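Side-chain contacts in beta-lactamase OXA-2 (Salmonella typhimurium, PDB 1K38), which hydrolyses the amide bond of beta-lactam antibiotics, oxacillin among them, as a class D serine beta-lactamase that confers antibiotic resistance: residues T4-D9 and F38-S43; S15-K20 and E229-A234; L62-V67 and R117-K122; R155-N160 and E167-V172; V200-W205 and S209-L214. All blocks are in the same frame, centred on the assembly; numbering follows the deposited sequence.

Contact 1: residues T4-D9 and F38-S43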
# COMPACT_ATOMS: atom_id res chain seq x y z
N THR A 4 -9.87 15.84 24.39
CA THR A 4 -8.44 15.85 23.96
C THR A 4 -7.53 15.98 25.18
O THR A 4 -7.95 16.43 26.24
CB THR A 4 -8.16 17.01 22.99
OG1 THR A 4 -8.16 18.25 23.70
CG2 THR A 4 -9.22 17.07 21.91
N LEU A 5 -6.27 15.60 25.01
CA LEU A 5 -5.31 15.67 26.10
C LEU A 5 -4.04 16.38 25.65
O LEU A 5 -3.45 16.02 24.63
CB LEU A 5 -4.96 14.26 26.59
CG LEU A 5 -3.91 14.15 27.69
CD1 LEU A 5 -4.45 14.75 28.99
CD2 LEU A 5 -3.54 12.69 27.90
N GLU A 6 -3.62 17.39 26.40
CA GLU A 6 -2.40 18.10 26.04
C GLU A 6 -1.21 17.29 26.55
O GLU A 6 -1.22 16.81 27.68
CB GLU A 6 -2.37 19.50 26.66
CG GLU A 6 -1.03 20.19 26.46
CD GLU A 6 -0.98 21.59 27.03
OE1 GLU A 6 -1.60 21.83 28.09
OE2 GLU A 6 -0.31 22.46 26.43
N ARG A 7 -0.20 17.13 25.71
CA ARG A 7 1.01 16.41 26.08
C ARG A 7 2.16 17.41 26.10
O ARG A 7 3.03 17.39 25.22
CB ARG A 7 1.30 15.28 25.09
CG ARG A 7 0.32 14.11 25.17
CD ARG A 7 0.32 13.49 26.56
NE ARG A 7 1.62 12.96 26.94
CZ ARG A 7 2.01 11.70 26.73
NH1 ARG A 7 1.20 10.83 26.15
NH2 ARG A 7 3.22 11.31 27.11
N SER A 8 2.17 18.28 27.10
CA SER A 8 3.22 19.29 27.21
C SER A 8 4.59 18.65 27.36
O SER A 8 5.61 19.26 27.05
CB SER A 8 2.94 20.23 28.39
OG SER A 8 2.90 19.51 29.61
N ASP A 9 4.60 17.41 27.84
CA ASP A 9 5.85 16.69 28.04
C ASP A 9 6.52 16.37 26.70
O ASP A 9 7.71 16.07 26.65
CB ASP A 9 5.61 15.40 28.83
CG ASP A 9 4.60 14.49 28.17
OD1 ASP A 9 3.45 14.92 27.95
OD2 ASP A 9 4.96 13.33 27.86
N PHE A 38 0.34 18.69 21.20
CA PHE A 38 1.41 19.49 21.79
C PHE A 38 1.15 20.84 21.14
O PHE A 38 1.07 20.94 19.91
CB PHE A 38 2.81 19.02 21.41
CG PHE A 38 3.88 19.97 21.88
CD1 PHE A 38 4.18 20.09 23.23
CD2 PHE A 38 4.52 20.82 20.98
CE1 PHE A 38 5.10 21.04 23.69
CE2 PHE A 38 5.44 21.77 21.42
CZ PHE A 38 5.72 21.88 22.78
N ASP A 39 1.01 21.87 21.98
CA ASP A 39 0.71 23.23 21.57
C ASP A 39 -0.67 23.25 20.91
O ASP A 39 -0.80 23.40 19.69
CB ASP A 39 1.75 23.80 20.60
CG ASP A 39 1.65 25.32 20.47
OD1 ASP A 39 0.56 25.88 20.73
OD2 ASP A 39 2.66 25.95 20.12
N PRO A 40 -1.73 23.11 21.71
CA PRO A 40 -3.11 23.10 21.22
C PRO A 40 -3.49 24.33 20.41
O PRO A 40 -4.19 24.22 19.41
CB PRO A 40 -3.94 22.95 22.50
CG PRO A 40 -3.04 23.48 23.57
CD PRO A 40 -1.70 22.95 23.18
N VAL A 41 -3.02 25.51 20.82
CA VAL A 41 -3.36 26.71 20.07
C VAL A 41 -2.79 26.67 18.65
O VAL A 41 -3.50 26.96 17.68
CB VAL A 41 -2.86 27.98 20.80
CG1 VAL A 41 -3.11 29.21 19.93
CG2 VAL A 41 -3.60 28.14 22.13
N ARG A 42 -1.52 26.29 18.52
CA ARG A 42 -0.93 26.22 17.20
C ARG A 42 -1.56 25.10 16.37
O ARG A 42 -1.62 25.19 15.14
CB ARG A 42 0.58 26.02 17.27
CG ARG A 42 1.23 25.95 15.89
CD ARG A 42 2.75 25.98 15.96
NE ARG A 42 3.32 25.74 14.64
CZ ARG A 42 4.37 26.38 14.14
NH1 ARG A 42 4.98 27.33 14.84
NH2 ARG A 42 4.81 26.07 12.92
N SER A 43 -2.04 24.06 17.04
CA SER A 43 -2.63 22.93 16.32
C SER A 43 -3.90 23.34 15.57
O SER A 43 -4.34 22.63 14.67
CB SER A 43 -2.94 21.78 17.28
OG SER A 43 -4.10 22.04 18.04
O HOH W 1 1.59 21.83 24.61
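F38 lays its ring edge against the backbone just after strand 5-6. Its CB lies 4.1 Å from R7 O, and with CG anti to the backbone N (chi1 172°) the ring runs along the turn that follows residues 5-6. CD1 of F38 comes 3.5 Å from R7 O, and CE1 of F38 lies 3.8 Å from S8 O, so both carbonyl oxygens meet the ring at its edge, near its plane. F14 stacks on the same ring. Strand 5-6 is the outermost strand at this end of the mixed sheet and runs parallel to strand 36-38, with backbone bonds from L5 and R7 to V37. Beyond F38 the chain turns into a short helix, 40-43; OD1 of D39, at the N-cap, accepts from R42 N. E6 stretches an extended side chain across P40, OE2 of E6 lying 3.6 Å from CD of P40. One water ties the segments together, giving a hydrogen to E6 OE2 and taking one from D39 N, each at 2.7 Å.

Contact 2: residues S15-K20 and E229-A234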
# COMPACT_ATOMS: atom_id res chain seq x y z
N SER A 15 12.42 20.06 21.49
CA SER A 15 13.66 20.68 21.95
C SER A 15 14.85 19.82 21.54
O SER A 15 15.92 20.34 21.24
CB SER A 15 13.63 20.86 23.47
OG SER A 15 13.45 19.63 24.14
N GLU A 16 14.67 18.50 21.53
CA GLU A 16 15.73 17.58 21.14
C GLU A 16 16.24 17.95 19.76
O GLU A 16 17.43 17.86 19.47
CB GLU A 16 15.22 16.14 21.14
CG GLU A 16 16.32 15.10 20.94
CD GLU A 16 15.77 13.69 20.80
OE1 GLU A 16 14.82 13.34 21.52
OE2 GLU A 16 16.30 12.93 19.96
N PHE A 17 15.32 18.36 18.90
CA PHE A 17 15.66 18.74 17.53
C PHE A 17 15.60 20.24 17.33
O PHE A 17 15.48 20.72 16.20
CB PHE A 17 14.73 18.02 16.56
CG PHE A 17 14.91 16.53 16.56
CD1 PHE A 17 16.02 15.95 15.95
CD2 PHE A 17 14.00 15.70 17.22
CE1 PHE A 17 16.23 14.58 16.00
CE2 PHE A 17 14.20 14.33 17.28
CZ PHE A 17 15.32 13.77 16.66
N GLN A 18 15.69 20.98 18.43
CA GLN A 18 15.66 22.44 18.41
C GLN A 18 14.64 22.95 17.40
O GLN A 18 14.97 23.72 16.49
CB GLN A 18 17.05 22.98 18.06
CG GLN A 18 18.12 22.56 19.07
CD GLN A 18 19.52 22.93 18.62
OE1 GLN A 18 20.01 22.46 17.60
NE2 GLN A 18 20.18 23.79 19.40
N ALA A 19 13.40 22.52 17.56
CA ALA A 19 12.33 22.92 16.66
C ALA A 19 11.15 23.53 17.39
O ALA A 19 10.93 23.26 18.58
CB ALA A 19 11.87 21.71 15.84
N LYS A 20 10.41 24.36 16.68
CA LYS A 20 9.22 25.00 17.23
C LYS A 20 8.06 24.58 16.35
O LYS A 20 8.10 24.75 15.13
CB LYS A 20 9.38 26.53 17.20
CG LYS A 20 10.55 27.05 18.02
CD LYS A 20 10.44 26.65 19.48
CE LYS A 20 11.63 27.14 20.29
NZ LYS A 20 11.54 26.73 21.71
N GLU A 229 10.18 14.37 10.10
CA GLU A 229 10.06 12.94 10.39
C GLU A 229 10.72 12.55 11.72
O GLU A 229 10.22 11.67 12.42
CB GLU A 229 10.67 12.11 9.26
CG GLU A 229 9.78 11.97 8.04
CD GLU A 229 10.19 10.82 7.13
OE1 GLU A 229 10.57 9.75 7.66
OE2 GLU A 229 10.13 10.98 5.90
N ALA A 230 11.82 13.21 12.07
CA ALA A 230 12.51 12.87 13.31
C ALA A 230 11.61 13.05 14.53
O ALA A 230 11.54 12.17 15.39
CB ALA A 230 13.77 13.72 13.45
N ILE A 231 10.93 14.18 14.62
CA ILE A 231 10.05 14.45 15.75
C ILE A 231 8.86 13.50 15.78
O ILE A 231 8.55 12.90 16.81
CB ILE A 231 9.57 15.91 15.74
CG1 ILE A 231 10.78 16.84 15.88
CG2 ILE A 231 8.57 16.16 16.87
CD1 ILE A 231 10.49 18.30 15.61
N VAL A 232 8.17 13.35 14.64
CA VAL A 232 7.02 12.46 14.59
C VAL A 232 7.39 11.02 14.92
O VAL A 232 6.70 10.36 15.71
CB VAL A 232 6.34 12.49 13.21
CG1 VAL A 232 5.21 11.47 13.17
CG2 VAL A 232 5.80 13.88 12.92
N ARG A 233 8.46 10.52 14.32
CA ARG A 233 8.87 9.15 14.58
C ARG A 233 9.22 8.92 16.04
O ARG A 233 8.89 7.88 16.60
CB ARG A 233 10.04 8.76 13.68
CG ARG A 233 9.65 8.58 12.21
CD ARG A 233 10.87 8.25 11.36
NE ARG A 233 10.53 8.09 9.94
CZ ARG A 233 10.11 6.95 9.40
NH1 ARG A 233 9.97 5.86 10.15
NH2 ARG A 233 9.81 6.90 8.11
N ALA A 234 9.88 9.89 16.67
CA ALA A 234 10.25 9.77 18.07
C ALA A 234 8.99 9.66 18.92
O ALA A 234 8.89 8.82 19.82
CB ALA A 234 11.08 10.97 18.52
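E229 OE1 is gripped twice by R233, one turn further along helix 226-238, and once more by R182 of the second subunit. E229 OE1 lies in the guanidinium plane of R233, with NE and NH2 both directed at it: NE at 2.8 Å from E229 OE1 on the anti lone pair, NH2 on the syn side but tilted 34° out of the carboxylate plane. A further carboxylate, E179, takes R233 NH2, so the two charges sit in a network that reaches the dimer interface. The contact proper is apolar and joins the C-terminal helix to the end of the N-terminal helix 11-16, two helices that pack together beside the sheet. That N-terminal helix closes in a Schellman motif with Q18 as C-prime, and F17 and A19 on either side of Q18 both point their CB atoms toward helix 226-238. A CH-pi contact puts A230 CB over one face of the F17 ring, 3.7 Å from its centroid; E16 CG lies over the opposite face, both carbons offset toward the rim. CD2 of F17 lies 3.7 Å from CG1 of I231. Beyond CG1 the isoleucine chain continues extended (chi2 169°), and CD1 of I231 ends 3.7 Å from CB of A19.

Contact 3: residues L62-V67 and R117-K122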
# COMPACT_ATOMS: atom_id res chain seq x y z
N LEU A 62 -7.79 12.92 -10.41
CA LEU A 62 -8.33 11.65 -10.87
C LEU A 62 -9.81 11.82 -11.20
O LEU A 62 -10.30 11.31 -12.21
CB LEU A 62 -8.16 10.57 -9.80
CG LEU A 62 -6.74 10.04 -9.58
CD1 LEU A 62 -6.65 9.38 -8.22
CD2 LEU A 62 -6.37 9.07 -10.69
N ASP A 63 -10.52 12.55 -10.35
CA ASP A 63 -11.95 12.78 -10.54
C ASP A 63 -12.22 13.60 -11.79
O ASP A 63 -13.19 13.34 -12.51
CB ASP A 63 -12.54 13.48 -9.31
CG ASP A 63 -14.05 13.55 -9.37
OD1 ASP A 63 -14.59 14.54 -9.93
OD2 ASP A 63 -14.71 12.62 -8.86
N ALA A 64 -11.36 14.58 -12.06
CA ALA A 64 -11.53 15.45 -13.22
C ALA A 64 -10.97 14.84 -14.50
O ALA A 64 -11.17 15.38 -15.60
CB ALA A 64 -10.86 16.79 -12.96
N GLY A 65 -10.27 13.72 -14.37
CA GLY A 65 -9.70 13.07 -15.53
C GLY A 65 -8.40 13.71 -16.00
O GLY A 65 -7.98 13.50 -17.14
N ALA A 66 -7.78 14.51 -15.13
CA ALA A 66 -6.52 15.16 -15.47
C ALA A 66 -5.42 14.11 -15.50
O ALA A 66 -4.39 14.28 -16.15
CB ALA A 66 -6.18 16.24 -14.43
N VAL A 67 -5.65 13.01 -14.78
CA VAL A 67 -4.72 11.89 -14.75
C VAL A 67 -5.59 10.63 -14.74
O VAL A 67 -6.58 10.55 -14.00
CB VAL A 67 -3.79 11.92 -13.52
CG1 VAL A 67 -4.60 12.00 -12.22
CG2 VAL A 67 -2.88 10.70 -13.52
N ARG A 117 -12.48 25.28 -6.60
CA ARG A 117 -13.25 25.83 -5.50
C ARG A 117 -14.35 24.86 -5.09
O ARG A 117 -14.58 24.64 -3.90
CB ARG A 117 -13.87 27.18 -5.89
CG ARG A 117 -12.86 28.29 -6.08
CD ARG A 117 -13.51 29.58 -6.55
NE ARG A 117 -12.52 30.65 -6.74
CZ ARG A 117 -11.91 31.29 -5.75
NH1 ARG A 117 -12.18 30.99 -4.49
NH2 ARG A 117 -11.01 32.23 -6.02
N ARG A 118 -15.03 24.28 -6.07
CA ARG A 118 -16.10 23.33 -5.78
C ARG A 118 -15.56 22.09 -5.07
O ARG A 118 -16.17 21.61 -4.12
CB ARG A 118 -16.82 22.92 -7.07
CG ARG A 118 -17.75 23.99 -7.62
CD ARG A 118 -18.70 23.42 -8.67
NE ARG A 118 -18.01 23.02 -9.89
CZ ARG A 118 -17.45 23.87 -10.75
NH1 ARG A 118 -17.51 25.17 -10.53
NH2 ARG A 118 -16.84 23.41 -11.84
N TYR A 119 -14.42 21.59 -5.53
CA TYR A 119 -13.82 20.41 -4.91
C TYR A 119 -13.43 20.70 -3.46
O TYR A 119 -13.72 19.91 -2.56
CB TYR A 119 -12.56 19.97 -5.66
CG TYR A 119 -12.81 19.14 -6.90
CD1 TYR A 119 -13.67 18.04 -6.87
CD2 TYR A 119 -12.12 19.41 -8.09
CE1 TYR A 119 -13.84 17.24 -8.00
CE2 TYR A 119 -12.29 18.61 -9.21
CZ TYR A 119 -13.15 17.52 -9.16
OH TYR A 119 -13.29 16.73 -10.27
N LEU A 120 -12.78 21.84 -3.24
CA LEU A 120 -12.35 22.21 -1.90
C LEU A 120 -13.54 22.36 -0.97
O LEU A 120 -13.48 21.98 0.20
CB LEU A 120 -11.55 23.52 -1.94
CG LEU A 120 -10.12 23.40 -2.48
CD1 LEU A 120 -9.55 24.79 -2.79
CD2 LEU A 120 -9.26 22.68 -1.45
N LYS A 121 -14.64 22.91 -1.49
CA LYS A 121 -15.84 23.10 -0.70
C LYS A 121 -16.50 21.76 -0.36
O LYS A 121 -16.98 21.58 0.76
CB LYS A 121 -16.83 23.99 -1.45
CG LYS A 121 -18.03 24.42 -0.62
CD LYS A 121 -19.01 25.27 -1.42
CE LYS A 121 -19.86 24.42 -2.36
NZ LYS A 121 -19.06 23.62 -3.34
N LYS A 122 -16.50 20.83 -1.31
CA LYS A 122 -17.13 19.54 -1.06
C LYS A 122 -16.41 18.70 0.00
O LYS A 122 -17.02 17.83 0.62
CB LYS A 122 -17.28 18.74 -2.36
CG LYS A 122 -16.00 18.16 -2.93
CD LYS A 122 -16.18 17.77 -4.39
CE LYS A 122 -17.39 16.87 -4.60
NZ LYS A 122 -17.68 16.64 -6.05
O HOH W 2 -16.00 14.34 -6.65
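The one direct hydrogen bond between the segments is short: Y119 OH gives its hydrogen to D63 OD1 at 2.6 Å. The phenol arrives on the anti side of that oxygen, 17° out of the carboxylate plane, while OD1 lies at the edge of the tyrosine ring and in its plane. Carboxylate and ring stand almost perpendicular, 88° apart. D63 offers OD1 because its CG is anti to the backbone N (chi1 -171°), which swings the acid from its helix toward the tyrosine. By water, the other oxygen makes a second, looser link: a water accepts from K122 NZ at 2.9 Å and donates weakly to D63 OD2. The lysine may help to keep the aspartate ionised, although its NZ stays 5.4 Å from D63 OD1. D63 and Y119 belong to the helical part of the penicillin-binding transpeptidase fold, where the last turn of helix 56-64 meets the last turns of helix 113-122. Helix 56-64 ends here in a Schellman motif, with G65 as the C-prime residue at positive phi. Apolar contact is slight, A64 CB lying 4.4 Å from Y119 CE2; the same CB approaches Y119 OH at the ring edge. F60, one turn before A64, stacks on the tyrosine.

Contact 4: residues R155-N160 and E167-V172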
# COMPACT_ATOMS: atom_id res chain seq x y z
N ARG A 155 -8.66 11.17 8.37
CA ARG A 155 -9.53 10.13 8.90
C ARG A 155 -10.65 9.80 7.91
O ARG A 155 -11.04 8.64 7.78
CB ARG A 155 -10.11 10.56 10.25
CG ARG A 155 -9.02 10.76 11.28
CD ARG A 155 -9.56 11.26 12.60
NE ARG A 155 -9.94 10.17 13.49
CZ ARG A 155 -10.19 10.34 14.79
NH1 ARG A 155 -10.09 11.55 15.32
NH2 ARG A 155 -10.51 9.30 15.55
N LYS A 156 -11.14 10.81 7.20
CA LYS A 156 -12.19 10.58 6.21
C LYS A 156 -11.63 9.75 5.05
O LYS A 156 -12.28 8.81 4.58
CB LYS A 156 -12.75 11.91 5.70
CG LYS A 156 -13.58 12.64 6.75
CD LYS A 156 -14.27 13.88 6.19
CE LYS A 156 -13.29 14.98 5.87
NZ LYS A 156 -14.02 16.26 5.59
N LEU A 157 -10.42 10.07 4.61
CA LEU A 157 -9.77 9.33 3.53
C LEU A 157 -9.58 7.87 3.95
O LEU A 157 -9.85 6.95 3.18
CB LEU A 157 -8.40 9.96 3.21
CG LEU A 157 -7.55 9.23 2.17
CD1 LEU A 157 -8.30 9.15 0.84
CD2 LEU A 157 -6.22 9.97 1.98
N TYR A 158 -9.10 7.68 5.17
CA TYR A 158 -8.88 6.35 5.72
C TYR A 158 -10.15 5.52 5.66
O TYR A 158 -10.12 4.34 5.28
CB TYR A 158 -8.40 6.48 7.17
CG TYR A 158 -8.28 5.17 7.92
CD1 TYR A 158 -7.30 4.24 7.58
CD2 TYR A 158 -9.14 4.88 8.98
CE1 TYR A 158 -7.17 3.04 8.29
CE2 TYR A 158 -9.02 3.69 9.69
CZ TYR A 158 -8.03 2.78 9.35
OH TYR A 158 -7.90 1.61 10.07
N ARG A 159 -11.27 6.14 6.02
CA ARG A 159 -12.56 5.46 6.05
C ARG A 159 -13.28 5.41 4.71
O ARG A 159 -14.39 4.88 4.62
CB ARG A 159 -13.47 6.15 7.08
CG ARG A 159 -12.96 6.12 8.51
CD ARG A 159 -13.12 4.73 9.12
NE ARG A 159 -12.54 4.65 10.45
CZ ARG A 159 -12.60 3.58 11.23
NH1 ARG A 159 -13.21 2.48 10.80
NH2 ARG A 159 -12.02 3.59 12.43
N ASN A 160 -12.65 5.95 3.67
CA ASN A 160 -13.24 5.98 2.33
C ASN A 160 -14.51 6.83 2.33
O ASN A 160 -15.42 6.61 1.53
CB ASN A 160 -13.58 4.56 1.86
CG ASN A 160 -12.37 3.64 1.85
OD1 ASN A 160 -11.37 3.93 1.20
ND2 ASN A 160 -12.47 2.52 2.57
N GLU A 167 -12.21 3.90 -5.59
CA GLU A 167 -10.99 3.48 -6.27
C GLU A 167 -9.93 4.58 -6.21
O GLU A 167 -8.74 4.29 -6.06
CB GLU A 167 -11.27 3.09 -7.74
CG GLU A 167 -11.83 4.19 -8.62
CD GLU A 167 -11.76 3.84 -10.10
OE1 GLU A 167 -10.65 3.56 -10.58
OE2 GLU A 167 -12.82 3.85 -10.77
N HIS A 168 -10.37 5.84 -6.31
CA HIS A 168 -9.43 6.96 -6.27
C HIS A 168 -8.88 7.16 -4.86
O HIS A 168 -7.70 7.47 -4.68
CB HIS A 168 -10.11 8.25 -6.74
CG HIS A 168 -10.44 8.25 -8.20
ND1 HIS A 168 -9.85 7.39 -9.10
CD2 HIS A 168 -11.30 9.02 -8.92
CE1 HIS A 168 -10.32 7.63 -10.31
NE2 HIS A 168 -11.20 8.61 -10.23
N GLN A 169 -9.74 6.97 -3.86
CA GLN A 169 -9.30 7.10 -2.48
C GLN A 169 -8.29 6.01 -2.17
O GLN A 169 -7.29 6.25 -1.48
CB GLN A 169 -10.50 7.03 -1.52
CG GLN A 169 -11.48 8.18 -1.70
CD GLN A 169 -12.62 8.14 -0.69
OE1 GLN A 169 -12.43 8.42 0.49
NE2 GLN A 169 -13.81 7.78 -1.16
N ARG A 170 -8.52 4.80 -2.68
CA ARG A 170 -7.58 3.71 -2.44
C ARG A 170 -6.25 3.96 -3.14
O ARG A 170 -5.19 3.70 -2.58
CB ARG A 170 -8.17 2.37 -2.89
CG ARG A 170 -9.37 1.94 -2.07
CD ARG A 170 -9.68 0.46 -2.25
NE ARG A 170 -10.89 0.10 -1.52
CZ ARG A 170 -10.99 0.06 -0.19
NH1 ARG A 170 -9.95 0.35 0.58
NH2 ARG A 170 -12.17 -0.22 0.37
N LEU A 171 -6.31 4.47 -4.37
CA LEU A 171 -5.08 4.75 -5.10
C LEU A 171 -4.25 5.79 -4.35
O LEU A 171 -3.04 5.65 -4.21
CB LEU A 171 -5.38 5.25 -6.52
CG LEU A 171 -4.17 5.70 -7.34
CD1 LEU A 171 -3.10 4.61 -7.33
CD2 LEU A 171 -4.60 6.02 -8.77
N VAL A 172 -4.90 6.85 -3.86
CA VAL A 172 -4.16 7.87 -3.13
C VAL A 172 -3.53 7.30 -1.86
O VAL A 172 -2.39 7.60 -1.54
CB VAL A 172 -5.06 9.09 -2.79
CG1 VAL A 172 -4.32 10.04 -1.86
CG2 VAL A 172 -5.43 9.82 -4.07
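Q169 turns its CG anti to the carbonyl carbon (chi1 -64°) and then runs extended, which carries its amide to the backbone of N160, just past the end of the neighbouring helix. There NE2 of Q169 makes a weak hydrogen bond to N160 O, 3.3 Å long and bent to 142°. OE1 of Q169 lies 3.2 Å from N160 CA and accepts from L162 N, so this amide also holds the connection between the two helices. L157 passes the same glutamine, pointing the other way: with its CG anti to the backbone N, CD1 of L157 reaches 3.9 Å from CB of Q169, while CD2 makes a looser contact with V172. Helices 147-158 and 166-175 are consecutive helices joined by a short loop; the first is closed by N160, whose positive phi belongs to a Schellman motif. The side chains of N160 and R170 cross at about a right angle, OD1 of N160 sitting above one face of the guanidinium, near its rim, 3.8 Å above the plane. K173 NZ donates to N160 OD1. E70 of the second subunit takes N160 ND2 with one carboxylate oxygen and R170 NH2 with the other, making this helix pair part of the dimer interface.

Contact 5: residues V200-W205 and S209-L214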
# COMPACT_ATOMS: atom_id res chain seq x y z
N VAL A 200 2.25 14.76 7.61
CA VAL A 200 0.94 14.30 8.05
C VAL A 200 0.70 12.91 7.48
O VAL A 200 1.25 12.56 6.43
CB VAL A 200 -0.19 15.25 7.58
CG1 VAL A 200 0.14 16.68 8.00
CG2 VAL A 200 -0.39 15.16 6.07
N GLY A 201 -0.13 12.13 8.16
CA GLY A 201 -0.41 10.78 7.69
C GLY A 201 -0.86 9.91 8.83
O GLY A 201 -1.45 10.39 9.79
N TRP A 202 -0.59 8.61 8.73
CA TRP A 202 -0.97 7.69 9.79
C TRP A 202 -0.23 6.37 9.65
O TRP A 202 0.35 6.08 8.61
CB TRP A 202 -2.50 7.44 9.79
CG TRP A 202 -3.04 6.64 8.61
CD1 TRP A 202 -3.05 5.27 8.47
CD2 TRP A 202 -3.71 7.16 7.45
NE1 TRP A 202 -3.69 4.92 7.30
CE2 TRP A 202 -4.10 6.06 6.66
CE3 TRP A 202 -4.02 8.45 7.01
CZ2 TRP A 202 -4.79 6.21 5.44
CZ3 TRP A 202 -4.71 8.60 5.80
CH2 TRP A 202 -5.08 7.49 5.04
N VAL A 203 -0.22 5.61 10.73
CA VAL A 203 0.39 4.30 10.71
C VAL A 203 -0.72 3.33 11.11
O VAL A 203 -1.38 3.50 12.13
CB VAL A 203 1.58 4.20 11.70
CG1 VAL A 203 1.12 4.51 13.11
CG2 VAL A 203 2.20 2.81 11.61
N GLU A 204 -0.93 2.32 10.27
CA GLU A 204 -1.98 1.33 10.53
C GLU A 204 -1.43 0.09 11.19
O GLU A 204 -0.40 -0.45 10.78
CB GLU A 204 -2.65 0.89 9.23
CG GLU A 204 -2.89 1.97 8.23
CD GLU A 204 -3.58 1.46 6.98
OE1 GLU A 204 -3.51 0.24 6.70
OE2 GLU A 204 -4.16 2.28 6.26
N TRP A 205 -2.16 -0.37 12.21
CA TRP A 205 -1.81 -1.58 12.94
C TRP A 205 -3.04 -2.48 12.93
O TRP A 205 -4.13 -2.04 12.58
CB TRP A 205 -1.42 -1.24 14.38
CG TRP A 205 -0.12 -0.53 14.48
CD1 TRP A 205 0.08 0.83 14.46
CD2 TRP A 205 1.18 -1.12 14.57
NE1 TRP A 205 1.42 1.11 14.53
CE2 TRP A 205 2.12 -0.07 14.59
CE3 TRP A 205 1.64 -2.44 14.62
CZ2 TRP A 205 3.50 -0.30 14.67
CZ3 TRP A 205 3.00 -2.67 14.70
CH2 TRP A 205 3.92 -1.60 14.73
N SER A 209 -5.62 2.49 13.52
CA SER A 209 -4.64 3.41 12.97
C SER A 209 -4.33 4.59 13.88
O SER A 209 -5.18 5.04 14.65
CB SER A 209 -5.12 3.92 11.61
OG SER A 209 -5.19 2.84 10.69
N VAL A 210 -3.10 5.07 13.77
CA VAL A 210 -2.66 6.21 14.57
C VAL A 210 -2.37 7.36 13.61
O VAL A 210 -1.41 7.30 12.84
CB VAL A 210 -1.39 5.86 15.37
CG1 VAL A 210 -0.99 7.03 16.26
CG2 VAL A 210 -1.63 4.61 16.21
N PHE A 211 -3.21 8.39 13.64
CA PHE A 211 -3.04 9.53 12.75
C PHE A 211 -2.16 10.60 13.37
O PHE A 211 -2.14 10.78 14.58
CB PHE A 211 -4.40 10.16 12.42
CG PHE A 211 -5.34 9.21 11.76
CD1 PHE A 211 -6.08 8.30 12.51
CD2 PHE A 211 -5.47 9.20 10.38
CE1 PHE A 211 -6.94 7.39 11.89
CE2 PHE A 211 -6.31 8.30 9.75
CZ PHE A 211 -7.05 7.39 10.51
N PHE A 212 -1.43 11.32 12.52
CA PHE A 212 -0.58 12.40 13.01
C PHE A 212 -0.53 13.55 12.02
O PHE A 212 -0.70 13.37 10.81
CB PHE A 212 0.85 11.91 13.28
CG PHE A 212 1.57 11.43 12.06
CD1 PHE A 212 1.55 10.09 11.71
CD2 PHE A 212 2.28 12.32 11.25
CE1 PHE A 212 2.22 9.63 10.57
CE2 PHE A 212 2.95 11.88 10.10
CZ PHE A 212 2.92 10.53 9.77
N ALA A 213 -0.32 14.74 12.56
CA ALA A 213 -0.20 15.94 11.76
C ALA A 213 0.71 16.88 12.52
O ALA A 213 0.36 17.37 13.60
CB ALA A 213 -1.57 16.58 11.53
N LEU A 214 1.90 17.09 11.97
CA LEU A 214 2.88 17.97 12.58
C LEU A 214 3.32 19.07 11.64
O LEU A 214 3.40 18.86 10.43
CB LEU A 214 4.14 17.18 13.00
CG LEU A 214 5.42 17.98 13.33
CD1 LEU A 214 6.24 17.22 14.35
CD2 LEU A 214 6.25 18.25 12.07
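The F211 ring leans obliquely against the W202 indole, its CE2 3.3 Å above the indole plane and toward the rim; the two aromatic planes meet at 49°. CG of E204 lies at the indole edge, in plane, and OE2 of E204 receives W202 NE1 at 2.9 Å through its anti lone pair, the bond nearly straight at 176°. R187 NE, on strand 184-192, also bridges to this oxygen and probably steadies the carboxylate that orients the indole. F212, on the other side of the sheet, folds its ring across the neighbouring strand, as chi1 of 64° sets CG between the backbone N and carbonyl carbon; G201 CA makes a CH-pi contact 4.2 Å from the ring centroid. Strands 196-205 and 208-217 form an antiparallel hairpin at the centre of the sheet. Its hydrogen-bonded pairs are G201 with F212 and V203 with V210. V203 and V210 pack on the F212 face, CG1 of V203 3.6 Å from CB of V210. Toward the active-site end, V200 on the W202 face packs CG1 3.9 Å from A213 CB, its side chain about 5 Å from that of K189, which probably binds substrate, as in related enzymes.

How the contacts relate
Contacts 4 and 5 are buried, contacts 2 and 3 partly so, and contact 1 lies at the surface on the sheet's edge strand. The chemistry follows: contact 5 combines regular backbone bonding with aromatic packing, contact 4 mixes leucine packing with amide and charged groups, contact 2 is apolar, between a helix and the turn ending another, and contacts 1 and 3 each use a bridging water. Flanking helices connect contacts 2 and 4 to contact 5. I231 and V232 of contact 2 pack on F212 and L214, while on the W202 face Y158 of contact 4 meets W202 and F211. Contact 3 touches contact 4 where L62 meets H168 and L171. Contacts 2 and 4 both reach the second subunit, using charged groups.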